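Local coordinates for 5-formaminoimidazole-4-carboxamide-1-(Beta)-D-ribofuranosyl 5'-monophosphate synthetase (Thermococcus kodakarensis, PDB 2PBZ), which probably catalyses the ATP- and formate-dependent formylation of AICAR to FAICAR, a late step in IMP biosynthesis, at the interface of chains A and B. Residues are numbered along the deposited sequence; one frame, centred on the assembly and turned at random. Chains: chain A/B, Hypothetical protein.

Contact 1: the interface of chains A and B. Residues chain A 34-35, 37-39; chain B 186, 224-225, 228-229.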
loop_
_atom_site.group_PDB
_atom_site.type_symbol
_atom_site.label_atom_id
_atom_site.label_comp_id
_atom_site.label_asym_id
_atom_site.label_seq_id
_atom_site.Cartn_x
_atom_site.Cartn_y
_atom_site.Cartn_z
ATOM N N LYS A 34 -17.750 9.117 -23.997
ATOM C CA LYS A 34 -16.399 8.570 -24.080
ATOM C C LYS A 34 -16.017 7.672 -22.904
ATOM O O LYS A 34 -15.333 6.665 -23.089
ATOM C CB LYS A 34 -15.366 9.693 -24.205
ATOM C CG LYS A 34 -13.968 9.180 -24.500
ATOM C CD LYS A 34 -12.940 10.312 -24.554
ATOM C CE LYS A 34 -11.531 9.762 -24.814
ATOM N NZ LYS A 34 -10.527 10.823 -25.161
ATOM N N ARG A 35 -16.472 8.023 -21.702
ATOM C CA ARG A 35 -16.142 7.245 -20.515
ATOM C C ARG A 35 -17.139 6.158 -20.128
ATOM O O ARG A 35 -16.821 5.319 -19.299
ATOM C CB ARG A 35 -15.945 8.179 -19.316
ATOM C CG ARG A 35 -14.626 8.941 -19.279
ATOM C CD ARG A 35 -14.564 9.883 -18.066
ATOM N NE ARG A 35 -13.214 10.390 -17.780
ATOM C CZ ARG A 35 -12.381 10.920 -18.687
ATOM N NH1 ARG A 35 -12.740 11.016 -19.972
ATOM N NH2 ARG A 35 -11.188 11.376 -18.313
ATOM N N PRO A 37 -18.254 3.336 -21.632
ATOM C CA PRO A 37 -18.002 1.905 -21.861
ATOM C C PRO A 37 -17.513 1.224 -20.579
ATOM O O PRO A 37 -18.046 0.209 -20.138
ATOM C CB PRO A 37 -16.936 1.919 -22.951
ATOM C CG PRO A 37 -17.270 3.157 -23.723
ATOM C CD PRO A 37 -17.594 4.168 -22.653
ATOM N N PHE A 38 -16.495 1.818 -19.971
ATOM C CA PHE A 38 -15.938 1.296 -18.735
ATOM C C PHE A 38 -16.942 1.196 -17.580
ATOM O O PHE A 38 -17.081 0.146 -16.957
ATOM C CB PHE A 38 -14.766 2.161 -18.291
ATOM C CG PHE A 38 -14.271 1.822 -16.931
ATOM C CD1 PHE A 38 -13.679 0.591 -16.683
ATOM C CD2 PHE A 38 -14.452 2.701 -15.877
ATOM C CE1 PHE A 38 -13.277 0.241 -15.399
ATOM C CE2 PHE A 38 -14.053 2.357 -14.593
ATOM C CZ PHE A 38 -13.464 1.121 -14.357
ATOM N N TYR A 39 -17.622 2.299 -17.288
ATOM C CA TYR A 39 -18.581 2.322 -16.202
ATOM C C TYR A 39 -19.843 1.488 -16.420
ATOM O O TYR A 39 -20.439 1.003 -15.464
ATOM C CB TYR A 39 -18.976 3.762 -15.872
ATOM C CG TYR A 39 -17.855 4.623 -15.337
ATOM C CD1 TYR A 39 -17.064 5.381 -16.192
ATOM C CD2 TYR A 39 -17.596 4.693 -13.971
ATOM C CE1 TYR A 39 -16.041 6.196 -15.699
ATOM C CE2 TYR A 39 -16.571 5.505 -13.465
ATOM C CZ TYR A 39 -15.802 6.255 -14.329
ATOM O OH TYR A 39 -14.812 7.069 -13.820
ATOM N N LEU B 186 -11.070 -5.133 -14.775
ATOM C CA LEU B 186 -9.874 -4.355 -14.450
ATOM C C LEU B 186 -9.797 -4.527 -12.929
ATOM O O LEU B 186 -10.544 -3.904 -12.181
ATOM C CB LEU B 186 -10.110 -2.894 -14.844
ATOM C CG LEU B 186 -9.120 -1.735 -14.660
ATOM C CD1 LEU B 186 -7.827 -2.215 -14.084
ATOM C CD2 LEU B 186 -8.911 -1.032 -16.001
ATOM N N LEU B 224 -8.786 5.302 -15.522
ATOM C CA LEU B 224 -9.228 3.927 -15.701
ATOM C C LEU B 224 -9.988 3.621 -16.989
ATOM O O LEU B 224 -9.727 2.611 -17.641
ATOM C CB LEU B 224 -10.064 3.491 -14.508
ATOM C CG LEU B 224 -9.298 3.461 -13.199
ATOM C CD1 LEU B 224 -10.239 3.030 -12.103
ATOM C CD2 LEU B 224 -8.104 2.503 -13.311
ATOM N N PRO B 225 -10.947 4.483 -17.370
ATOM C CA PRO B 225 -11.715 4.242 -18.599
ATOM C C PRO B 225 -10.810 3.995 -19.809
ATOM O O PRO B 225 -11.027 3.083 -20.594
ATOM C CB PRO B 225 -12.539 5.516 -18.731
ATOM C CG PRO B 225 -12.774 5.898 -17.301
ATOM C CD PRO B 225 -11.423 5.698 -16.683
ATOM N N TYR B 228 -9.252 0.614 -19.678
ATOM C CA TYR B 228 -10.266 -0.390 -19.959
ATOM C C TYR B 228 -10.431 -0.534 -21.468
ATOM O O TYR B 228 -10.575 -1.646 -21.979
ATOM C CB TYR B 228 -11.597 0.024 -19.339
ATOM C CG TYR B 228 -12.729 -0.908 -19.656
ATOM C CD1 TYR B 228 -12.753 -2.197 -19.145
ATOM C CD2 TYR B 228 -13.777 -0.502 -20.475
ATOM C CE1 TYR B 228 -13.800 -3.063 -19.438
ATOM C CE2 TYR B 228 -14.820 -1.352 -20.772
ATOM C CZ TYR B 228 -14.829 -2.630 -20.248
ATOM O OH TYR B 228 -15.875 -3.478 -20.498
ATOM N N ASP B 229 -10.429 0.600 -22.167
ATOM C CA ASP B 229 -10.566 0.620 -23.620
ATOM C C ASP B 229 -9.400 -0.124 -24.253
ATOM O O ASP B 229 -9.584 -0.944 -25.150
ATOM C CB ASP B 229 -10.596 2.058 -24.144
ATOM C CG ASP B 229 -11.835 2.820 -23.701
ATOM O OD1 ASP B 229 -12.927 2.222 -23.639
ATOM O OD2 ASP B 229 -11.720 4.028 -23.422
HETATM O O HOH W 1 -12.964 6.156 -21.724
#

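Contact 2: the interface of chains A and B. Residues chain A 193-195, 197, 212; chain B 168-169, 171, 191, 219, 223, 256.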
loop_
_atom_site.group_PDB
_atom_site.type_symbol
_atom_site.label_atom_id
_atom_site.label_comp_id
_atom_site.label_asym_id
_atom_site.label_seq_id
_atom_site.Cartn_x
_atom_site.Cartn_y
_atom_site.Cartn_z
ATOM N N VAL A 193 0.865 9.564 -5.536
ATOM C CA VAL A 193 1.801 8.983 -6.489
ATOM C C VAL A 193 1.849 10.047 -7.580
ATOM O O VAL A 193 0.889 10.244 -8.313
ATOM C CB VAL A 193 1.322 7.626 -7.081
ATOM C CG1 VAL A 193 2.377 7.089 -8.067
ATOM C CG2 VAL A 193 1.114 6.622 -5.976
ATOM N N LEU A 194 2.969 10.758 -7.642
ATOM C CA LEU A 194 3.170 11.830 -8.609
ATOM C C LEU A 194 4.027 11.392 -9.772
ATOM O O LEU A 194 4.710 10.365 -9.693
ATOM C CB LEU A 194 3.829 13.028 -7.916
ATOM C CG LEU A 194 2.908 14.034 -7.215
ATOM C CD1 LEU A 194 1.837 13.321 -6.419
ATOM C CD2 LEU A 194 3.753 14.927 -6.324
ATOM N N ILE A 195 3.996 12.160 -10.857
ATOM C CA ILE A 195 4.796 11.782 -11.997
ATOM C C ILE A 195 6.201 12.217 -11.660
ATOM O O ILE A 195 7.163 11.864 -12.335
ATOM C CB ILE A 195 4.256 12.407 -13.305
ATOM C CG1 ILE A 195 4.666 13.852 -13.478
ATOM C CG2 ILE A 195 2.747 12.368 -13.278
ATOM C CD1 ILE A 195 3.905 14.504 -14.631
ATOM N N ASP A 197 8.121 11.046 -9.935
ATOM C CA ASP A 197 8.924 9.866 -9.606
ATOM C C ASP A 197 9.898 9.596 -10.743
ATOM O O ASP A 197 10.414 10.536 -11.353
ATOM C CB ASP A 197 8.056 8.651 -9.378
ATOM C CG ASP A 197 7.369 8.680 -8.043
ATOM O OD1 ASP A 197 7.930 9.343 -7.137
ATOM O OD2 ASP A 197 6.282 8.054 -7.875
ATOM N N VAL A 212 -1.091 10.721 -10.107
ATOM C CA VAL A 212 -1.432 9.626 -10.989
ATOM C C VAL A 212 -2.285 8.652 -10.171
ATOM O O VAL A 212 -3.197 8.015 -10.689
ATOM C CB VAL A 212 -0.151 8.909 -11.474
ATOM C CG1 VAL A 212 -0.467 8.008 -12.649
ATOM C CG2 VAL A 212 0.901 9.931 -11.833
ATOM N N GLY B 168 8.681 8.853 -14.946
ATOM C CA GLY B 168 7.295 9.094 -14.593
ATOM C C GLY B 168 6.411 7.903 -14.318
ATOM O O GLY B 168 5.727 7.410 -15.210
ATOM N N VAL B 169 6.401 7.479 -13.064
ATOM C CA VAL B 169 5.604 6.362 -12.602
ATOM C C VAL B 169 5.257 5.284 -13.624
ATOM O O VAL B 169 4.665 5.554 -14.674
ATOM C CB VAL B 169 4.296 6.846 -11.930
ATOM C CG1 VAL B 169 3.387 7.515 -12.942
ATOM C CG2 VAL B 169 3.591 5.646 -11.275
ATOM N N LEU B 171 3.176 1.957 -14.253
ATOM C CA LEU B 171 1.975 1.290 -13.802
ATOM C C LEU B 171 1.741 -0.041 -14.466
ATOM O O LEU B 171 1.894 -0.198 -15.671
ATOM C CB LEU B 171 0.787 2.222 -14.042
ATOM C CG LEU B 171 0.993 3.597 -13.391
ATOM C CD1 LEU B 171 0.013 4.594 -13.981
ATOM C CD2 LEU B 171 0.851 3.485 -11.868
ATOM N N GLU B 191 2.572 -1.189 -8.789
ATOM C CA GLU B 191 3.734 -0.322 -8.914
ATOM C C GLU B 191 4.905 -1.161 -8.386
ATOM O O GLU B 191 4.842 -1.656 -7.263
ATOM C CB GLU B 191 3.547 0.927 -8.061
ATOM C CG GLU B 191 4.746 1.831 -8.014
ATOM C CD GLU B 191 4.392 3.238 -7.542
ATOM O OE1 GLU B 191 3.822 3.387 -6.431
ATOM O OE2 GLU B 191 4.688 4.191 -8.295
ATOM N N LEU B 219 -5.158 4.068 -8.559
ATOM C CA LEU B 219 -5.012 4.986 -9.680
ATOM C C LEU B 219 -6.072 6.084 -9.703
ATOM O O LEU B 219 -7.211 5.860 -9.294
ATOM C CB LEU B 219 -5.087 4.200 -10.983
ATOM C CG LEU B 219 -4.545 4.945 -12.200
ATOM C CD1 LEU B 219 -3.022 5.001 -12.116
ATOM C CD2 LEU B 219 -4.997 4.247 -13.472
ATOM N N LEU B 223 -8.376 8.011 -15.171
ATOM C CA LEU B 223 -7.510 7.290 -16.105
ATOM C C LEU B 223 -7.968 5.869 -16.398
ATOM O O LEU B 223 -7.581 5.292 -17.403
ATOM C CB LEU B 223 -6.089 7.212 -15.560
ATOM C CG LEU B 223 -5.389 8.495 -15.117
ATOM C CD1 LEU B 223 -4.188 8.135 -14.250
ATOM C CD2 LEU B 223 -4.976 9.301 -16.341
ATOM N N TYR B 256 3.750 6.244 -17.514
ATOM C CA TYR B 256 2.874 7.392 -17.562
ATOM C C TYR B 256 3.694 8.683 -17.633
ATOM O O TYR B 256 4.377 9.076 -16.690
ATOM C CB TYR B 256 1.900 7.400 -16.382
ATOM C CG TYR B 256 0.762 8.362 -16.595
ATOM C CD1 TYR B 256 -0.103 8.217 -17.676
ATOM C CD2 TYR B 256 0.568 9.446 -15.736
ATOM C CE1 TYR B 256 -1.136 9.131 -17.905
ATOM C CE2 TYR B 256 -0.466 10.373 -15.955
ATOM C CZ TYR B 256 -1.314 10.210 -17.044
ATOM O OH TYR B 256 -2.325 11.124 -17.269
#

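Contact 1: the interface of chains A and B
A:Phe38 and B:Pro225, both with helical backbone torsions, bring the short helix 36-40 of chain A against the first turn of helix 224-241 of chain B, where their CA atoms are 5.2 Å apart. The phenyl ring of A:Phe38 is the main apolar insert. Its CG is anti to its own backbone N (chi1 171°), which carries the ring off the helix and towards chain B. The CD1 edge of the ring points at the base of B:Tyr228, with CD1 3.4 Å from the tyrosine CB. The two rings meet edge to face, with planes 63° apart. B:Tyr228 also has CG anti to its backbone N (chi1 176°). Its ring runs back over the chain A helix, and CD2 lies 3.3 Å from the CA of A:Phe38. The next ring atom, CE2, passes the carbonyl O of A:Pro37.

B:Pro225 crosses the root of the phenylalanine at a slant, its CA 3.7 Å from A:Phe38 CB. The pyrrolidine CG comes near CE1 of A:Tyr39 (3.7 Å) from above the ring plane, outside the rim. A:Tyr39 also backs the phenylalanine within chain A: CD2 of A:Phe38 sits over the centre of the tyrosine ring. The phenyl ring therefore has aromatic neighbours at two edges, one from each chain. At its tip, CZ and CE2 meet CB of B:Leu224. The aliphatic CG of A:Arg35 rests more loosely on B:Pro225.

A water bridge borders this apolar patch. Water 1 lies 2.8 Å from the backbone O of A:Lys34 and 3.0 Å from the carboxylate OD2 of B:Asp229. It links polar groups that do not meet directly.

The site is asymmetric in the fold. Chain A gives a helix that follows strand 27-31 near its N-terminus. Chain B gives the start of a long helix from the later part of the protein.

Contact 2: the interface of chains A and B
A:Val212, at the start of strand 211-216, and A:Val193, near the end of strand 183-194, with the loop after it, meet the loop 168-169 of chain B and, around it, strands 170-178, 183-194 and 218-219, the 3-10 helix 221-223 and the loop at B:Tyr256. PurP belongs to the ATP-grasp superfamily. A:Leu194, beside A:Val193, also lines the ATP pocket of the protein.

A:Val212 is the main apolar plug. CG1 is anti to the backbone N (chi1 -166°), and this methyl is ringed by chain B. It lies above the plane of the B:Tyr256 ring, beyond the rim on the CD2 side, 3.6 Å from CD2. The two side chains run antiparallel past one another. The same methyl meets CD1 of B:Leu171 at 3.7 Å, their side chains crossing at a slant. CD1 of B:Leu219 and of B:Leu223 lie a little farther off.

B:Val169 straddles two chain A valines. Its CG1 is flanked by its own backbone N and C (chi1 66°) and meets CG2 of A:Val212 tip to tip at 3.6 Å. Its CG2 is turned to CG1 of A:Val193, 3.7 Å away, and these side chains are nearly perpendicular.

The carbonyl O of A:Val212 faces leucine methyls, with CD1 of B:Leu219 at 3.3 Å. At another margin the extended B:Glu191 brings its carboxylate OE2 to within 3.7 Å of A:Val193 CG1. That oxygen is also 4.2 Å from OD2 of A:Asp197. If both carboxylates are charged, they would repel each other mildly. The backbone O of A:Ile195 passes the CA of B:Gly168.

The C-alpha centres of contact 1 and contact 2 are about 18 Å apart along one A-B interface. On chain B they are joined by strand 183-194, which supplies B:Leu186 to the first and B:Glu191 to the second. B:Leu223 and B:Leu224, adjacent in sequence, fall one in each. Chain A uses helix 36-40, in the N-terminal part of the chain, for contact 1 and strands 183-194 and 211-216 for contact 2. Contact 1 pairs unlike elements; in contact 2 strand 183-194 enters from both chains, with different surroundings. The interface is not an exact two-fold. The structure alone does not show whether this three-copy assembly acts in cells.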